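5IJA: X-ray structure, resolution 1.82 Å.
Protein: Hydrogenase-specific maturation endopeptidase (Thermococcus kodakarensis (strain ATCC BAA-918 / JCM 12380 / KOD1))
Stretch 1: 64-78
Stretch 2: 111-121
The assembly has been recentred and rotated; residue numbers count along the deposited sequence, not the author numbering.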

# COMPACT_ATOMS: atom_id res chain seq x y z
N LEU A 64 5.00 3.33 -17.00
CA LEU A 64 5.12 4.56 -16.24
C LEU A 64 6.55 4.80 -15.80
O LEU A 64 7.36 3.88 -15.74
CB LEU A 64 4.19 4.53 -15.03
CG LEU A 64 2.70 4.31 -15.30
CD1 LEU A 64 1.97 4.20 -13.98
CD2 LEU A 64 2.11 5.44 -16.12
N LYS A 65 6.85 6.06 -15.48
CA LYS A 65 8.19 6.45 -15.05
C LYS A 65 8.27 6.50 -13.53
O LYS A 65 7.26 6.65 -12.87
CB LYS A 65 8.56 7.82 -15.65
N PRO A 66 9.48 6.37 -12.97
CA PRO A 66 9.68 6.43 -11.52
C PRO A 66 9.10 7.67 -10.85
O PRO A 66 9.17 8.78 -11.39
CB PRO A 66 11.20 6.43 -11.39
CG PRO A 66 11.65 5.61 -12.54
CD PRO A 66 10.71 5.94 -13.67
N GLY A 67 8.53 7.47 -9.67
CA GLY A 67 7.94 8.57 -8.92
C GLY A 67 6.47 8.75 -9.24
O GLY A 67 5.76 9.51 -8.57
N GLU A 68 6.02 8.07 -10.28
CA GLU A 68 4.61 8.07 -10.65
C GLU A 68 3.78 7.31 -9.62
O GLU A 68 4.27 6.38 -8.99
CB GLU A 68 4.39 7.43 -12.01
CG GLU A 68 3.36 8.11 -12.87
CD GLU A 68 3.99 9.13 -13.78
OE1 GLU A 68 4.45 8.73 -14.88
OE2 GLU A 68 4.06 10.32 -13.39
N VAL A 69 2.52 7.70 -9.46
CA VAL A 69 1.64 7.00 -8.54
C VAL A 69 0.36 6.53 -9.22
O VAL A 69 -0.26 7.26 -9.99
CB VAL A 69 1.28 7.90 -7.34
CG1 VAL A 69 0.29 7.20 -6.44
CG2 VAL A 69 2.55 8.29 -6.57
N VAL A 70 -0.03 5.28 -8.95
CA VAL A 70 -1.29 4.75 -9.43
C VAL A 70 -2.25 4.59 -8.27
O VAL A 70 -1.83 4.44 -7.12
CB VAL A 70 -1.12 3.40 -10.13
CG1 VAL A 70 -0.20 3.54 -11.31
CG2 VAL A 70 -0.57 2.36 -9.14
N HIS A 71 -3.55 4.60 -8.58
CA HIS A 71 -4.60 4.42 -7.57
C HIS A 71 -5.75 3.64 -8.17
O HIS A 71 -6.47 4.14 -9.02
CB HIS A 71 -5.10 5.77 -7.05
CG HIS A 71 -6.32 5.68 -6.18
ND1 HIS A 71 -7.15 6.75 -5.96
CD2 HIS A 71 -6.83 4.65 -5.46
CE1 HIS A 71 -8.14 6.39 -5.16
NE2 HIS A 71 -7.97 5.12 -4.84
N PHE A 72 -5.91 2.40 -7.71
CA PHE A 72 -6.99 1.55 -8.16
C PHE A 72 -7.86 1.14 -6.97
O PHE A 72 -7.42 1.19 -5.82
CB PHE A 72 -6.45 0.30 -8.85
CG PHE A 72 -5.40 0.58 -9.88
CD1 PHE A 72 -5.64 1.47 -10.91
CD2 PHE A 72 -4.16 -0.03 -9.81
CE1 PHE A 72 -4.67 1.74 -11.85
CE2 PHE A 72 -3.18 0.23 -10.74
CZ PHE A 72 -3.44 1.11 -11.77
N SER A 73 -9.09 0.73 -7.24
CA SER A 73 -9.93 0.23 -6.16
C SER A 73 -10.87 -0.86 -6.62
O SER A 73 -11.21 -0.95 -7.80
CB SER A 73 -10.74 1.38 -5.54
OG SER A 73 -11.74 1.82 -6.42
N GLY A 74 -11.30 -1.70 -5.68
CA GLY A 74 -12.26 -2.74 -5.98
C GLY A 74 -11.68 -3.82 -6.87
O GLY A 74 -10.48 -4.14 -6.80
N GLU A 75 -12.53 -4.41 -7.72
CA GLU A 75 -12.11 -5.51 -8.58
C GLU A 75 -11.01 -5.05 -9.55
O GLU A 75 -10.18 -5.85 -9.98
CB GLU A 75 -13.31 -6.07 -9.34
N GLU A 76 -11.01 -3.76 -9.86
CA GLU A 76 -10.02 -3.14 -10.73
C GLU A 76 -8.59 -3.42 -10.29
O GLU A 76 -7.69 -3.53 -11.12
CB GLU A 76 -10.25 -1.63 -10.80
CG GLU A 76 -9.42 -0.88 -11.85
CD GLU A 76 -9.44 0.64 -11.65
OE1 GLU A 76 -9.59 1.10 -10.49
OE2 GLU A 76 -9.29 1.38 -12.65
N ILE A 77 -8.37 -3.52 -8.98
CA ILE A 77 -7.03 -3.73 -8.44
C ILE A 77 -6.40 -4.99 -9.00
O ILE A 77 -5.24 -5.00 -9.41
CB ILE A 77 -7.04 -3.84 -6.89
CG1 ILE A 77 -7.56 -2.56 -6.26
CG2 ILE A 77 -5.65 -4.17 -6.36
CD1 ILE A 77 -7.68 -2.66 -4.75
N PHE A 78 -7.19 -6.06 -9.01
CA PHE A 78 -6.67 -7.37 -9.40
C PHE A 78 -6.52 -7.47 -10.93
O PHE A 78 -5.63 -8.16 -11.42
CB PHE A 78 -7.58 -8.47 -8.85
CG PHE A 78 -7.71 -8.43 -7.34
CD1 PHE A 78 -6.67 -8.85 -6.52
CD2 PHE A 78 -8.86 -7.94 -6.74
CE1 PHE A 78 -6.77 -8.80 -5.12
CE2 PHE A 78 -8.98 -7.89 -5.35
CZ PHE A 78 -7.93 -8.32 -4.54
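Stretch 2 111-121: EIHFIGIVAKE

Stretch 2 lies beside stretch 1 as an extended strand, 111-118, running antiparallel to strand 69-73: the axes approach to 4.6 Å and their N-to-C directions differ by 164°. Contact begins before the strand of stretch 1. L64 CB lies 4.3 Å from V118 CG2, and P66 CB packs 3.5 Å from K120 CB. The type II turn K65-E68 then brings G67 N to 2.8 Å from V118 O and E68 O to 2.8 Å from V118 N, both nearly linear hydrogen bonds (177° and 176°).

V69 faces I117 in a non-hydrogen-bonded pair (CA-CA 4.7 Å), while its CG1 reaches I115 CG2 at 3.5 Å. V70 pairs with G116 through two 2.9 Å hydrogen bonds, V70 N to G116 O and G116 N to V70 O; a CB on G116 would come 2.9 Å from V70 CG2, a clash. H71 lies across from I115, but its NE2 hydrogen-bonds H113 ND1 at 2.9 Å. F72 pairs with F114 (F72 N to F114 O 2.9 Å, F114 N to F72 O 2.7 Å). S73 CB sits over the H113 ring, 3.7 Å from its centroid. G74 N closes the ladder on I112 O at 3.0 Å, and I77 CD1, from the following helix, packs 3.7 Å from I112 CG2 and 3.9 Å from F114 CB.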

# COMPACT_ATOMS: atom_id res chain seq x y z
N GLU A 111 -14.22 -1.75 1.54
CA GLU A 111 -13.82 -1.10 0.30
C GLU A 111 -12.30 -1.06 0.22
O GLU A 111 -11.66 -0.48 1.09
CB GLU A 111 -14.39 0.32 0.25
CG GLU A 111 -14.14 1.06 -1.04
CD GLU A 111 -14.74 2.46 -0.99
OE1 GLU A 111 -15.65 2.69 -0.15
OE2 GLU A 111 -14.30 3.33 -1.76
N ILE A 112 -11.72 -1.67 -0.81
CA ILE A 112 -10.27 -1.75 -0.90
C ILE A 112 -9.71 -0.80 -1.95
O ILE A 112 -10.18 -0.76 -3.07
CB ILE A 112 -9.79 -3.17 -1.25
CG1 ILE A 112 -10.50 -4.22 -0.40
CG2 ILE A 112 -8.25 -3.25 -1.11
CD1 ILE A 112 -10.26 -4.10 1.08
N HIS A 113 -8.68 -0.05 -1.56
CA HIS A 113 -7.98 0.87 -2.43
C HIS A 113 -6.50 0.52 -2.47
O HIS A 113 -5.94 0.10 -1.45
CB HIS A 113 -8.15 2.32 -1.93
CG HIS A 113 -9.52 2.87 -2.13
ND1 HIS A 113 -9.83 3.70 -3.19
CD2 HIS A 113 -10.66 2.71 -1.42
CE1 HIS A 113 -11.11 4.02 -3.12
NE2 HIS A 113 -11.63 3.45 -2.06
N PHE A 114 -5.88 0.71 -3.62
CA PHE A 114 -4.46 0.39 -3.80
C PHE A 114 -3.78 1.62 -4.35
O PHE A 114 -4.16 2.14 -5.39
CB PHE A 114 -4.25 -0.81 -4.75
CG PHE A 114 -2.81 -1.17 -4.97
CD1 PHE A 114 -2.08 -0.56 -5.98
CD2 PHE A 114 -2.18 -2.10 -4.16
CE1 PHE A 114 -0.73 -0.86 -6.17
CE2 PHE A 114 -0.82 -2.42 -4.35
CZ PHE A 114 -0.11 -1.80 -5.36
N ILE A 115 -2.76 2.08 -3.64
CA ILE A 115 -1.92 3.16 -4.11
C ILE A 115 -0.54 2.61 -4.36
O ILE A 115 0.10 2.09 -3.44
CB ILE A 115 -1.85 4.30 -3.09
CG1 ILE A 115 -3.26 4.76 -2.72
CG2 ILE A 115 -1.02 5.46 -3.66
CD1 ILE A 115 -3.28 5.81 -1.57
N GLY A 116 -0.08 2.68 -5.61
CA GLY A 116 1.22 2.17 -5.97
C GLY A 116 2.19 3.28 -6.34
O GLY A 116 1.85 4.19 -7.10
N ILE A 117 3.39 3.22 -5.78
CA ILE A 117 4.42 4.22 -6.03
C ILE A 117 5.52 3.59 -6.86
O ILE A 117 6.19 2.66 -6.41
CB ILE A 117 5.00 4.78 -4.72
CG1 ILE A 117 3.89 5.37 -3.85
CG2 ILE A 117 6.08 5.83 -5.01
CD1 ILE A 117 4.29 5.53 -2.38
N VAL A 118 5.69 4.09 -8.09
CA VAL A 118 6.60 3.45 -9.03
C VAL A 118 8.05 3.70 -8.63
O VAL A 118 8.53 4.83 -8.60
CB VAL A 118 6.36 3.92 -10.48
CG1 VAL A 118 7.39 3.31 -11.42
CG2 VAL A 118 4.96 3.55 -10.94
N ALA A 119 8.73 2.61 -8.30
CA ALA A 119 10.09 2.66 -7.81
C ALA A 119 11.09 2.92 -8.94
O ALA A 119 10.79 2.74 -10.12
CB ALA A 119 10.44 1.37 -7.10
N LYS A 120 12.29 3.35 -8.55
CA LYS A 120 13.38 3.54 -9.50
C LYS A 120 14.56 2.64 -9.15
O LYS A 120 15.01 1.84 -9.97
CB LYS A 120 13.83 5.00 -9.51
CG LYS A 120 15.04 5.27 -10.38
CD LYS A 120 15.66 6.62 -10.05
CE LYS A 120 16.63 7.05 -11.12
NZ LYS A 120 17.50 8.15 -10.63
N GLU A 121 15.05 2.77 -7.92
CA GLU A 121 16.13 1.93 -7.42
C GLU A 121 15.64 1.02 -6.30
O GLU A 121 15.40 1.48 -5.18
CB GLU A 121 17.29 2.80 -6.92